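Local structure of ABC transporter substrate-binding protein (Staphylococcus aureus subsp. aureus NCTC 8325, 3UN6) at residues Thr148-Gln159 against Gly211-Cys220. The protein is probably the ligand-binding component of an ABC-type import system, and binds zinc, though its transported ligand is not established. Numbering follows the deposited sequence.
With ZN (zinc ion), chain B.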
loop_
_atom_site.group_PDB
_atom_site.type_symbol
_atom_site.label_atom_id
_atom_site.label_comp_id
_atom_site.label_asym_id
_atom_site.label_seq_id
_atom_site.Cartn_x
_atom_site.Cartn_y
_atom_site.Cartn_z
ATOM N N THR A 148 4.798 -3.737 5.140
ATOM C CA THR A 148 4.392 -5.133 4.997
ATOM C C THR A 148 5.425 -5.886 4.134
ATOM O O THR A 148 5.584 -7.084 4.241
ATOM C CB THR A 148 2.990 -5.188 4.374
ATOM O OG1 THR A 148 2.062 -4.656 5.316
ATOM C CG2 THR A 148 2.542 -6.642 3.976
ATOM N N HIS A 149 6.126 -5.148 3.288
ATOM C CA HIS A 149 7.167 -5.702 2.419
ATOM C C HIS A 149 8.299 -6.279 3.237
ATOM O O HIS A 149 8.741 -7.393 2.964
ATOM C CB HIS A 149 7.636 -4.610 1.460
ATOM C CG HIS A 149 6.499 -3.945 0.773
ATOM N ND1 HIS A 149 5.913 -2.791 1.260
ATOM C CD2 HIS A 149 5.754 -4.333 -0.290
ATOM C CE1 HIS A 149 4.890 -2.472 0.491
ATOM N NE2 HIS A 149 4.773 -3.387 -0.461
ATOM N N TYR A 150 8.760 -5.543 4.254
ATOM C CA TYR A 150 9.766 -6.064 5.187
ATOM C C TYR A 150 9.249 -7.359 5.847
ATOM O O TYR A 150 9.976 -8.340 5.958
ATOM C CB TYR A 150 10.079 -5.041 6.288
ATOM C CG TYR A 150 10.921 -5.579 7.430
ATOM C CD1 TYR A 150 10.353 -5.945 8.648
ATOM C CD2 TYR A 150 12.296 -5.763 7.271
ATOM C CE1 TYR A 150 11.147 -6.442 9.687
ATOM C CE2 TYR A 150 13.069 -6.244 8.281
ATOM C CZ TYR A 150 12.503 -6.590 9.484
ATOM O OH TYR A 150 13.329 -7.071 10.460
ATOM N N LEU A 151 8.001 -7.344 6.285
ATOM C CA LEU A 151 7.412 -8.507 6.943
ATOM C C LEU A 151 7.295 -9.701 6.002
ATOM O O LEU A 151 7.563 -10.827 6.390
ATOM C CB LEU A 151 6.026 -8.165 7.524
ATOM C CG LEU A 151 6.037 -6.995 8.522
ATOM C CD1 LEU A 151 4.598 -6.652 8.954
ATOM C CD2 LEU A 151 6.923 -7.290 9.737
ATOM N N LEU A 152 6.886 -9.451 4.763
ATOM C CA LEU A 152 6.754 -10.518 3.771
ATOM C C LEU A 152 8.100 -11.180 3.524
ATOM O O LEU A 152 8.212 -12.419 3.481
ATOM C CB LEU A 152 6.189 -9.965 2.457
ATOM C CG LEU A 152 4.691 -9.665 2.385
ATOM C CD1 LEU A 152 4.366 -8.776 1.180
ATOM C CD2 LEU A 152 3.896 -10.973 2.344
ATOM N N LEU A 153 9.130 -10.351 3.388
ATOM C CA LEU A 153 10.459 -10.859 3.124
ATOM C C LEU A 153 11.016 -11.658 4.281
ATOM O O LEU A 153 11.632 -12.701 4.065
ATOM C CB LEU A 153 11.395 -9.734 2.700
ATOM C CG LEU A 153 11.291 -9.276 1.245
ATOM C CD1 LEU A 153 12.043 -7.883 1.097
ATOM C CD2 LEU A 153 11.883 -10.316 0.336
ATOM N N GLU A 154 10.786 -11.190 5.504
ATOM C CA GLU A 154 11.232 -11.918 6.679
ATOM C C GLU A 154 10.491 -13.241 6.834
ATOM O O GLU A 154 11.051 -14.225 7.323
ATOM C CB GLU A 154 11.068 -11.061 7.941
ATOM C CG GLU A 154 12.160 -10.055 8.093
ATOM C CD GLU A 154 13.478 -10.707 8.384
ATOM O OE1 GLU A 154 13.657 -11.186 9.522
ATOM O OE2 GLU A 154 14.353 -10.726 7.501
ATOM N N GLU A 155 9.224 -13.259 6.460
ATOM C CA GLU A 155 8.465 -14.496 6.542
ATOM C C GLU A 155 8.967 -15.465 5.474
ATOM O O GLU A 155 9.055 -16.674 5.722
ATOM C CB GLU A 155 6.976 -14.240 6.396
ATOM C CG GLU A 155 6.112 -15.509 6.492
ATOM C CD GLU A 155 6.357 -16.298 7.767
ATOM O OE1 GLU A 155 6.566 -15.662 8.823
ATOM O OE2 GLU A 155 6.351 -17.557 7.703
ATOM N N LEU A 156 9.329 -14.932 4.304
ATOM C CA LEU A 156 9.843 -15.762 3.229
ATOM C C LEU A 156 11.201 -16.294 3.649
ATOM O O LEU A 156 11.516 -17.442 3.403
ATOM C CB LEU A 156 9.921 -14.991 1.885
ATOM C CG LEU A 156 10.650 -15.727 0.746
ATOM C CD1 LEU A 156 9.967 -17.036 0.418
ATOM C CD2 LEU A 156 10.766 -14.885 -0.505
ATOM N N ARG A 157 11.991 -15.476 4.339
ATOM C CA ARG A 157 13.295 -15.934 4.827
ATOM C C ARG A 157 13.142 -17.143 5.761
ATOM O O ARG A 157 13.913 -18.110 5.679
ATOM C CB ARG A 157 14.036 -14.810 5.574
ATOM C CG ARG A 157 15.415 -15.256 6.094
ATOM C CD ARG A 157 16.135 -14.194 6.939
ATOM N NE ARG A 157 15.275 -13.691 7.995
ATOM C CZ ARG A 157 14.979 -14.355 9.106
ATOM N NH1 ARG A 157 15.464 -15.573 9.334
ATOM N NH2 ARG A 157 14.156 -13.805 9.982
ATOM N N LYS A 158 12.165 -17.084 6.665
ATOM C CA LYS A 158 11.913 -18.198 7.597
ATOM C C LYS A 158 11.368 -19.419 6.863
ATOM O O LYS A 158 11.750 -20.539 7.170
ATOM C CB LYS A 158 10.901 -17.816 8.667
ATOM C CG LYS A 158 11.299 -16.690 9.592
ATOM C CD LYS A 158 10.089 -16.354 10.463
ATOM C CE LYS A 158 10.108 -14.939 10.969
ATOM N NZ LYS A 158 8.818 -14.687 11.663
ATOM N N GLN A 159 10.460 -19.217 5.904
ATOM C CA GLN A 159 9.911 -20.361 5.146
ATOM C C GLN A 159 11.011 -21.082 4.363
ATOM O O GLN A 159 10.972 -22.305 4.209
ATOM C CB GLN A 159 8.775 -19.923 4.211
ATOM C CG GLN A 159 7.548 -19.423 4.959
ATOM C CD GLN A 159 6.494 -18.778 4.051
ATOM O OE1 GLN A 159 6.685 -18.640 2.835
ATOM N NE2 GLN A 159 5.371 -18.377 4.652
ATOM N N GLY A 211 2.666 -11.843 -2.673
ATOM C CA GLY A 211 2.444 -11.733 -1.227
ATOM C C GLY A 211 1.506 -12.815 -0.730
ATOM O O GLY A 211 1.725 -13.394 0.331
ATOM N N ASP A 212 0.492 -13.094 -1.549
ATOM C CA ASP A 212 -0.536 -14.098 -1.302
ATOM C C ASP A 212 0.036 -15.457 -0.913
ATOM O O ASP A 212 -0.560 -16.182 -0.117
ATOM C CB ASP A 212 -1.352 -14.372 -2.583
ATOM C CG ASP A 212 -1.701 -13.116 -3.381
ATOM O OD1 ASP A 212 -2.774 -13.129 -4.020
ATOM O OD2 ASP A 212 -0.922 -12.131 -3.395
ATOM N N ASP A 213 1.176 -15.796 -1.510
ATOM C CA ASP A 213 1.840 -17.075 -1.307
ATOM C C ASP A 213 2.644 -17.123 -0.031
ATOM O O ASP A 213 3.128 -18.192 0.346
ATOM C CB ASP A 213 2.873 -17.329 -2.428
ATOM C CG ASP A 213 2.293 -17.234 -3.825
ATOM O OD1 ASP A 213 1.157 -17.683 -4.007
ATOM O OD2 ASP A 213 3.002 -16.730 -4.755
ATOM N N VAL A 214 2.842 -15.966 0.593
ATOM C CA VAL A 214 3.706 -15.855 1.752
ATOM C C VAL A 214 2.899 -15.560 3.000
ATOM O O VAL A 214 2.990 -16.287 3.972
ATOM C CB VAL A 214 4.721 -14.756 1.506
ATOM C CG1 VAL A 214 5.654 -14.646 2.647
ATOM C CG2 VAL A 214 5.480 -15.052 0.215
ATOM N N ILE A 215 2.163 -14.455 3.000
ATOM C CA ILE A 215 1.261 -14.154 4.117
ATOM C C ILE A 215 -0.077 -13.815 3.471
ATOM O O ILE A 215 -0.290 -12.696 3.029
ATOM C CB ILE A 215 1.716 -12.963 5.028
ATOM C CG1 ILE A 215 3.145 -13.126 5.505
ATOM C CG2 ILE A 215 0.820 -12.884 6.252
ATOM C CD1 ILE A 215 3.706 -11.866 6.262
ATOM N N PRO A 216 -0.982 -14.787 3.407
ATOM C CA PRO A 216 -2.272 -14.549 2.787
ATOM C C PRO A 216 -3.024 -13.331 3.327
ATOM O O PRO A 216 -3.204 -13.185 4.537
ATOM C CB PRO A 216 -3.040 -15.825 3.097
ATOM C CG PRO A 216 -1.971 -16.865 3.199
ATOM C CD PRO A 216 -0.848 -16.176 3.872
ATOM N N ASP A 217 -3.432 -12.469 2.403
ATOM C CA ASP A 217 -4.182 -11.247 2.689
ATOM C C ASP A 217 -3.571 -10.364 3.785
ATOM O O ASP A 217 -4.274 -9.860 4.671
ATOM C CB ASP A 217 -5.657 -11.570 3.002
ATOM C CG ASP A 217 -6.565 -10.292 3.001
ATOM O OD1 ASP A 217 -6.218 -9.271 2.341
ATOM O OD2 ASP A 217 -7.630 -10.322 3.663
ATOM N N ALA A 218 -2.256 -10.202 3.739
ATOM C CA ALA A 218 -1.587 -9.307 4.650
ATOM C C ALA A 218 -2.008 -7.886 4.305
ATOM O O ALA A 218 -1.959 -7.479 3.151
ATOM C CB ALA A 218 -0.066 -9.446 4.514
ATOM N N TYR A 219 -2.434 -7.114 5.288
ATOM C CA TYR A 219 -2.780 -5.747 4.999
ATOM C C TYR A 219 -1.499 -4.985 4.633
ATOM O O TYR A 219 -0.410 -5.270 5.169
ATOM C CB TYR A 219 -3.479 -5.081 6.183
ATOM C CG TYR A 219 -4.856 -5.595 6.527
ATOM C CD1 TYR A 219 -5.605 -6.365 5.627
ATOM C CD2 TYR A 219 -5.465 -5.200 7.711
ATOM C CE1 TYR A 219 -6.894 -6.788 5.950
ATOM C CE2 TYR A 219 -6.752 -5.594 8.030
ATOM C CZ TYR A 219 -7.462 -6.393 7.151
ATOM O OH TYR A 219 -8.733 -6.784 7.477
ATOM N N CYS A 220 -1.624 -4.049 3.689
ATOM C CA CYS A 220 -0.501 -3.214 3.283
ATOM C C CYS A 220 -0.838 -1.722 3.411
ATOM O O CYS A 220 -0.408 -1.074 4.336
ATOM C CB CYS A 220 -0.042 -3.562 1.871
ATOM S SG CYS A 220 1.489 -2.690 1.394
HETATM ZN ZN ZN B . 0.885 -0.852 -0.012
HETATM O O HOH W 1 2.988 -1.787 4.225
HETATM O O HOH W 2 3.005 -0.234 -0.923
#
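Cys220, a zinc ligand between the two lobes of this periplasmic-binding-protein fold, lies against Thr148 and His149 at the start of helix 148-159. Its loop, 211-220, links strands 206-210 and 221-225, which belong to different sheets. Cys220 SG binds zinc at 2.4 Å; His46, Cys221 and a water complete the site. The same sulfur approaches the His149 ring obliquely, 3.5 Å from CE1. His149 NE2 is engaged by Asn118, which ties the ring to strand 112-122.

Thr148 OG1 comes within 2.6 Å of Tyr219 O. Glu95 is a second acceptor within reach, and one proton cannot fully serve both. With OG1 beside the backbone N (chi1 -68°), CG2 lies anti to that N and meets Ala218 CB. A water accepts from Thr148 N and weakly bonds Cys220 O.

Farther along the helix the contact is apolar. The Leu152 and Ile215 side chains cross at an angle, Leu152 CD2 3.9 Å from Ile215 CG1; CD2 also touches Val214 CB. Val214 CG1 rests 3.5 Å from Leu152 O and meets Glu155 CG. Glu155 bends at chi2, turning its carboxylate away, and packs CB and CG on Val214 and Ile215. Leu297 of helix 288-300 also touches Ile215. At the far end Gln159 NE2 donates to Val214 O (3.2 Å, N-H...O 148°), nearly in its own amide plane.

The chemistry is graded along the helix: polar groups and a metal-bound thiolate at its first turn, buried aliphatic packing next, and one side-chain hydrogen bond at the exposed end. The helix start may add modestly to the stabilisation zinc already gives the sulfur.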